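Local coordinates for ubiquitin-conjugating enzyme (Plasmodium vivax, PDB 2FO3), which probably accepts activated ubiquitin from an E1 enzyme and passes it on towards substrates, as ubiquitin-conjugating (E2) enzymes do, at residues C26-H31 and W38-V43; Y55-I60 and V72-K77. All blocks are in the same frame, centred on the assembly; numbering follows the deposited sequence.

Contact 1: residues C26-H31 and W38-V43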
# COMPACT_ATOMS: atom_id res chain seq x y z
N CYS A 26 0.60 2.78 -10.14
CA CYS A 26 0.57 3.48 -8.87
C CYS A 26 1.40 4.75 -8.90
O CYS A 26 2.45 4.81 -9.55
CB CYS A 26 1.09 2.59 -7.73
SG CYS A 26 0.05 1.18 -7.40
N THR A 27 0.94 5.76 -8.19
CA THR A 27 1.68 6.98 -8.00
C THR A 27 1.60 7.34 -6.53
O THR A 27 0.63 6.99 -5.83
CB THR A 27 1.10 8.13 -8.83
OG1 THR A 27 -0.28 8.24 -8.56
CG2 THR A 27 1.33 7.90 -10.35
N LEU A 28 2.61 8.03 -6.05
CA LEU A 28 2.72 8.30 -4.63
C LEU A 28 2.41 9.72 -4.27
O LEU A 28 2.79 10.64 -4.99
CB LEU A 28 4.14 7.95 -4.14
CG LEU A 28 4.52 8.17 -2.67
CD1 LEU A 28 3.70 7.25 -1.70
CD2 LEU A 28 6.00 7.90 -2.51
N ASP A 29 1.72 9.89 -3.15
CA ASP A 29 1.71 11.19 -2.47
C ASP A 29 2.13 11.00 -1.02
O ASP A 29 2.09 9.87 -0.50
CB ASP A 29 0.35 11.87 -2.56
CG ASP A 29 0.41 13.36 -2.22
OD1 ASP A 29 1.53 13.96 -2.11
OD2 ASP A 29 -0.68 13.93 -2.05
N VAL A 30 2.55 12.07 -0.38
CA VAL A 30 2.91 12.03 1.03
C VAL A 30 2.14 13.13 1.79
O VAL A 30 1.78 14.16 1.20
CB VAL A 30 4.47 12.16 1.29
CG1 VAL A 30 5.23 11.10 0.51
CG2 VAL A 30 5.01 13.59 0.96
N HIS A 31 1.89 12.91 3.07
CA HIS A 31 1.24 13.95 3.86
C HIS A 31 2.21 15.14 4.07
O HIS A 31 3.35 14.93 4.50
CB HIS A 31 0.75 13.43 5.22
CG HIS A 31 -0.16 14.38 5.92
ND1 HIS A 31 0.27 15.59 6.43
CD2 HIS A 31 -1.49 14.33 6.17
CE1 HIS A 31 -0.75 16.24 6.96
NE2 HIS A 31 -1.83 15.49 6.83
N TRP A 38 1.85 8.08 3.95
CA TRP A 38 1.83 8.11 2.48
C TRP A 38 0.43 7.79 1.99
O TRP A 38 -0.32 7.09 2.65
CB TRP A 38 2.79 7.08 1.87
CG TRP A 38 4.26 7.24 2.13
CD1 TRP A 38 4.89 8.27 2.83
CD2 TRP A 38 5.31 6.40 1.62
NE1 TRP A 38 6.24 8.07 2.81
CE2 TRP A 38 6.53 6.95 2.07
CE3 TRP A 38 5.33 5.24 0.82
CZ2 TRP A 38 7.79 6.34 1.78
CZ3 TRP A 38 6.58 4.63 0.53
CH2 TRP A 38 7.79 5.20 1.01
N ILE A 39 0.09 8.27 0.80
CA ILE A 39 -1.14 7.88 0.13
C ILE A 39 -0.75 7.44 -1.26
O ILE A 39 -0.21 8.23 -2.06
CB ILE A 39 -2.19 9.03 -0.02
CG1 ILE A 39 -2.40 9.81 1.28
CG2 ILE A 39 -3.52 8.48 -0.59
CD1 ILE A 39 -3.08 9.04 2.33
N VAL A 40 -1.03 6.18 -1.54
CA VAL A 40 -0.77 5.61 -2.85
C VAL A 40 -2.05 5.55 -3.69
O VAL A 40 -3.10 5.02 -3.25
CB VAL A 40 -0.08 4.21 -2.71
CG1 VAL A 40 0.06 3.51 -4.08
CG2 VAL A 40 1.25 4.35 -2.05
N LYS A 41 -1.99 6.10 -4.90
CA LYS A 41 -3.09 6.02 -5.86
C LYS A 41 -2.87 4.86 -6.83
O LYS A 41 -1.84 4.78 -7.50
CB LYS A 41 -3.23 7.35 -6.64
CG LYS A 41 -4.29 7.34 -7.74
CD LYS A 41 -4.49 8.74 -8.32
CE LYS A 41 -5.29 8.67 -9.64
NZ LYS A 41 -5.82 10.02 -10.10
N TYR A 42 -3.83 3.95 -6.89
CA TYR A 42 -3.79 2.85 -7.82
C TYR A 42 -4.93 3.00 -8.81
O TYR A 42 -6.08 3.19 -8.42
CB TYR A 42 -3.86 1.50 -7.08
CG TYR A 42 -4.15 0.33 -7.97
CD1 TYR A 42 -3.26 -0.03 -9.01
CD2 TYR A 42 -5.28 -0.47 -7.75
CE1 TYR A 42 -3.54 -1.14 -9.84
CE2 TYR A 42 -5.56 -1.57 -8.54
CZ TYR A 42 -4.69 -1.90 -9.60
OH TYR A 42 -4.99 -2.99 -10.38
N VAL A 43 -4.60 2.94 -10.10
CA VAL A 43 -5.62 2.93 -11.16
C VAL A 43 -5.72 1.50 -11.63
O VAL A 43 -4.74 0.93 -12.10
CB VAL A 43 -5.24 3.85 -12.34
CG1 VAL A 43 -6.38 3.85 -13.41
CG2 VAL A 43 -4.94 5.26 -11.84
O HOH W 1 -1.69 6.31 -10.16

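Contact 2: residues Y55-I60 and V72-K77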
# COMPACT_ATOMS: atom_id res chain seq x y z
N TYR A 55 -8.42 3.64 -6.81
CA TYR A 55 -8.39 3.32 -5.38
C TYR A 55 -7.18 3.96 -4.72
O TYR A 55 -6.12 4.10 -5.33
CB TYR A 55 -8.46 1.78 -5.14
CG TYR A 55 -9.72 1.19 -5.71
CD1 TYR A 55 -10.95 1.35 -5.03
CD2 TYR A 55 -9.72 0.54 -6.94
CE1 TYR A 55 -12.14 0.84 -5.58
CE2 TYR A 55 -10.90 0.02 -7.48
CZ TYR A 55 -12.10 0.18 -6.80
OH TYR A 55 -13.24 -0.32 -7.31
N LYS A 56 -7.35 4.35 -3.47
CA LYS A 56 -6.30 5.01 -2.72
C LYS A 56 -5.98 4.22 -1.47
O LYS A 56 -6.86 3.88 -0.70
CB LYS A 56 -6.63 6.47 -2.42
CG LYS A 56 -6.40 7.35 -3.64
CD LYS A 56 -6.59 8.80 -3.37
CE LYS A 56 -6.23 9.60 -4.63
NZ LYS A 56 -6.56 11.04 -4.51
N LEU A 57 -4.70 3.97 -1.29
CA LEU A 57 -4.20 3.18 -0.17
C LEU A 57 -3.45 4.10 0.79
O LEU A 57 -2.47 4.80 0.40
CB LEU A 57 -3.24 2.13 -0.76
CG LEU A 57 -2.92 0.74 -0.26
CD1 LEU A 57 -4.17 -0.11 0.01
CD2 LEU A 57 -2.01 0.05 -1.30
N LYS A 58 -3.89 4.12 2.04
CA LYS A 58 -3.19 4.91 3.05
C LYS A 58 -2.18 4.02 3.78
O LYS A 58 -2.51 2.90 4.18
CB LYS A 58 -4.14 5.55 4.03
CG LYS A 58 -3.40 6.45 5.01
CD LYS A 58 -4.35 7.54 5.58
CE LYS A 58 -3.93 7.91 6.98
NZ LYS A 58 -4.90 8.92 7.60
N ILE A 59 -0.97 4.54 3.93
CA ILE A 59 0.13 3.82 4.54
C ILE A 59 0.67 4.60 5.72
O ILE A 59 1.11 5.73 5.57
CB ILE A 59 1.26 3.50 3.52
CG1 ILE A 59 0.72 2.63 2.36
CG2 ILE A 59 2.42 2.77 4.22
CD1 ILE A 59 1.66 2.62 1.14
N ILE A 60 0.60 4.01 6.91
CA ILE A 60 1.10 4.67 8.11
C ILE A 60 2.27 3.92 8.70
O ILE A 60 2.15 2.73 9.05
CB ILE A 60 -0.01 4.80 9.19
CG1 ILE A 60 -1.27 5.44 8.61
CG2 ILE A 60 0.52 5.58 10.42
CD1 ILE A 60 -2.50 5.24 9.42
N VAL A 72 -1.69 -0.41 6.66
CA VAL A 72 -2.09 -0.12 5.25
C VAL A 72 -3.55 -0.47 5.06
O VAL A 72 -3.98 -1.61 5.35
CB VAL A 72 -1.23 -0.94 4.22
CG1 VAL A 72 -1.62 -0.63 2.76
CG2 VAL A 72 0.21 -0.65 4.39
N TYR A 73 -4.33 0.50 4.57
CA TYR A 73 -5.72 0.26 4.28
C TYR A 73 -6.23 1.16 3.15
O TYR A 73 -5.65 2.23 2.90
CB TYR A 73 -6.58 0.41 5.55
CG TYR A 73 -6.59 1.80 6.13
CD1 TYR A 73 -7.57 2.73 5.76
CD2 TYR A 73 -5.60 2.21 7.04
CE1 TYR A 73 -7.58 4.01 6.28
CE2 TYR A 73 -5.61 3.50 7.59
CZ TYR A 73 -6.60 4.39 7.20
OH TYR A 73 -6.62 5.65 7.73
N PHE A 74 -7.30 0.73 2.49
CA PHE A 74 -7.89 1.51 1.39
C PHE A 74 -8.78 2.64 1.89
O PHE A 74 -9.56 2.46 2.85
CB PHE A 74 -8.71 0.62 0.49
CG PHE A 74 -7.89 -0.24 -0.42
CD1 PHE A 74 -7.41 0.27 -1.64
CD2 PHE A 74 -7.59 -1.57 -0.07
CE1 PHE A 74 -6.65 -0.53 -2.51
CE2 PHE A 74 -6.84 -2.37 -0.93
CZ PHE A 74 -6.37 -1.84 -2.16
N LEU A 75 -8.67 3.80 1.24
CA LEU A 75 -9.56 4.91 1.56
C LEU A 75 -10.92 4.61 0.96
O LEU A 75 -11.05 3.68 0.15
CB LEU A 75 -8.98 6.25 1.06
CG LEU A 75 -7.66 6.68 1.75
CD1 LEU A 75 -7.19 8.01 1.21
CD2 LEU A 75 -7.78 6.73 3.29
N GLN A 76 -11.94 5.35 1.37
CA GLN A 76 -13.30 5.12 0.89
C GLN A 76 -13.46 5.64 -0.53
O GLN A 76 -12.92 6.69 -0.83
CB GLN A 76 -14.31 5.80 1.85
CG GLN A 76 -14.39 5.13 3.24
CD GLN A 76 -14.89 3.68 3.15
OE1 GLN A 76 -15.93 3.42 2.54
NE2 GLN A 76 -14.13 2.74 3.74
N LYS A 77 -14.14 4.91 -1.43
CA LYS A 77 -14.69 3.56 -1.21
C LYS A 77 -13.64 2.51 -1.52
O LYS A 77 -12.95 2.61 -2.54
CB LYS A 77 -15.87 3.28 -2.15
CG LYS A 77 -17.14 4.09 -1.94
CD LYS A 77 -17.79 3.77 -0.62
CE LYS A 77 -19.31 4.00 -0.71
NZ LYS A 77 -19.89 4.26 0.67
O HOH W 2 -9.81 3.46 -2.17

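Contact 1: residues C26-H31 and W38-V43
Leu28 holds CG anti to its backbone N (chi1 179°), while Trp38 turns its indole beside its own N (chi1 -64°); together with chi2 of the leucine, these torsions bring a leucine methyl against the indole. Leu28 CD1 lies 3.6 Å from Trp38 CE3, and CD2 sits over one ring face, displaced toward the rim. Leu28 CD1 also meets Val40 CG2 at 3.8 Å, so one leucine methyl touches two residues of the facing strand, a span that suits a branched side chain. Val30 runs alongside the indole, its CG1 3.7 Å from Trp38 CD1. At the other end Cys26, whose short side chain fits the buried face it shares with Tyr42, puts SG 3.9 Å from Tyr42 CD1, an oblique sulfur-aromatic contact.

The opposite face, with Thr27, Asp29, Ile39 and Lys41, is more polar. Water 1 joins Thr27 OG1 to Lys41 O, and Thr27 OG1 lies 3.6 Å from Lys41 CB. The backbones pair antiparallel through Thr27 with Lys41 and Asp29 with Ile39, two bonds each.

Strand 26-30 is an edge strand of the sheet, and strand 37-43 bonds on its far side to strand 54-60. The apolar face rests on two helices: Leu28 and Val40 touch Phe18 of helix 10-20, Cys26 and Tyr42 reach Ile113 of helix 105-116, and the large indole of Trp38 reaches both, touching Glu14 and Ile105.

Contact 2: residues Y55-I60 and V72-K77
Leu57 and Phe74 make the CH-pi contact of this pair: Leu57 CD1 stands over the centre of the phenyl face, 3.4 Å from the ring centroid. A flat ring gives the methyl a broad surface to rest on, and Leu57 CG also packs 3.6 Å from Val72 CG1. Ile59 runs alongside Val72, extending this apolar face with beta-branched residues well suited to strands.

On the other face Tyr73, its CG between the backbone N and the carbonyl carbon (chi1 64°), lies beside the extended Lys58. Lys58 CB sits over one face of the phenol and Ile60 CD1 meets its edge, 4.0 Å from Tyr73 CE2. The lysine thus contributes its methylenes to the packing.

Backbone hydrogen bonds join Lys58 and Tyr73 in both directions, and Leu75 N reaches Lys56 O at 2.7 Å in a nearly straight bond (172°). Beyond it the chains diverge, and water 2 bridges Lys56 N and Leu75 O. The edge of the Tyr55 ring faces Lys77 O, just after a cis peptide.

Ile59, Val72 and Phe74 all touch helix 105-116; the two strands form an antiparallel hairpin, the last of the four-stranded meander of the UBC fold.

Overall arrangement
Contacts 1 and 2 follow in series along the chain, and their centres lie 9 Å apart in one antiparallel sheet of strand order 1-2-3-4. Contact 1 pairs the first two strands and contact 2 the last two; the middle strands, 37-43 and 54-60, join them. Val40 O and Leu57 N, 2.7 Å apart, probably form a hydrogen bond there, while Val40 CG2 packs against Ile59 CD1. On the other face Ile39 meets Lys58. Helix 105-116 touches side chains of both hairpins, whereas helix 10-20 packs against contact 1. Together they make up the central sheet of the UBC domain, the E2 catalytic core, which is one part of a longer protein.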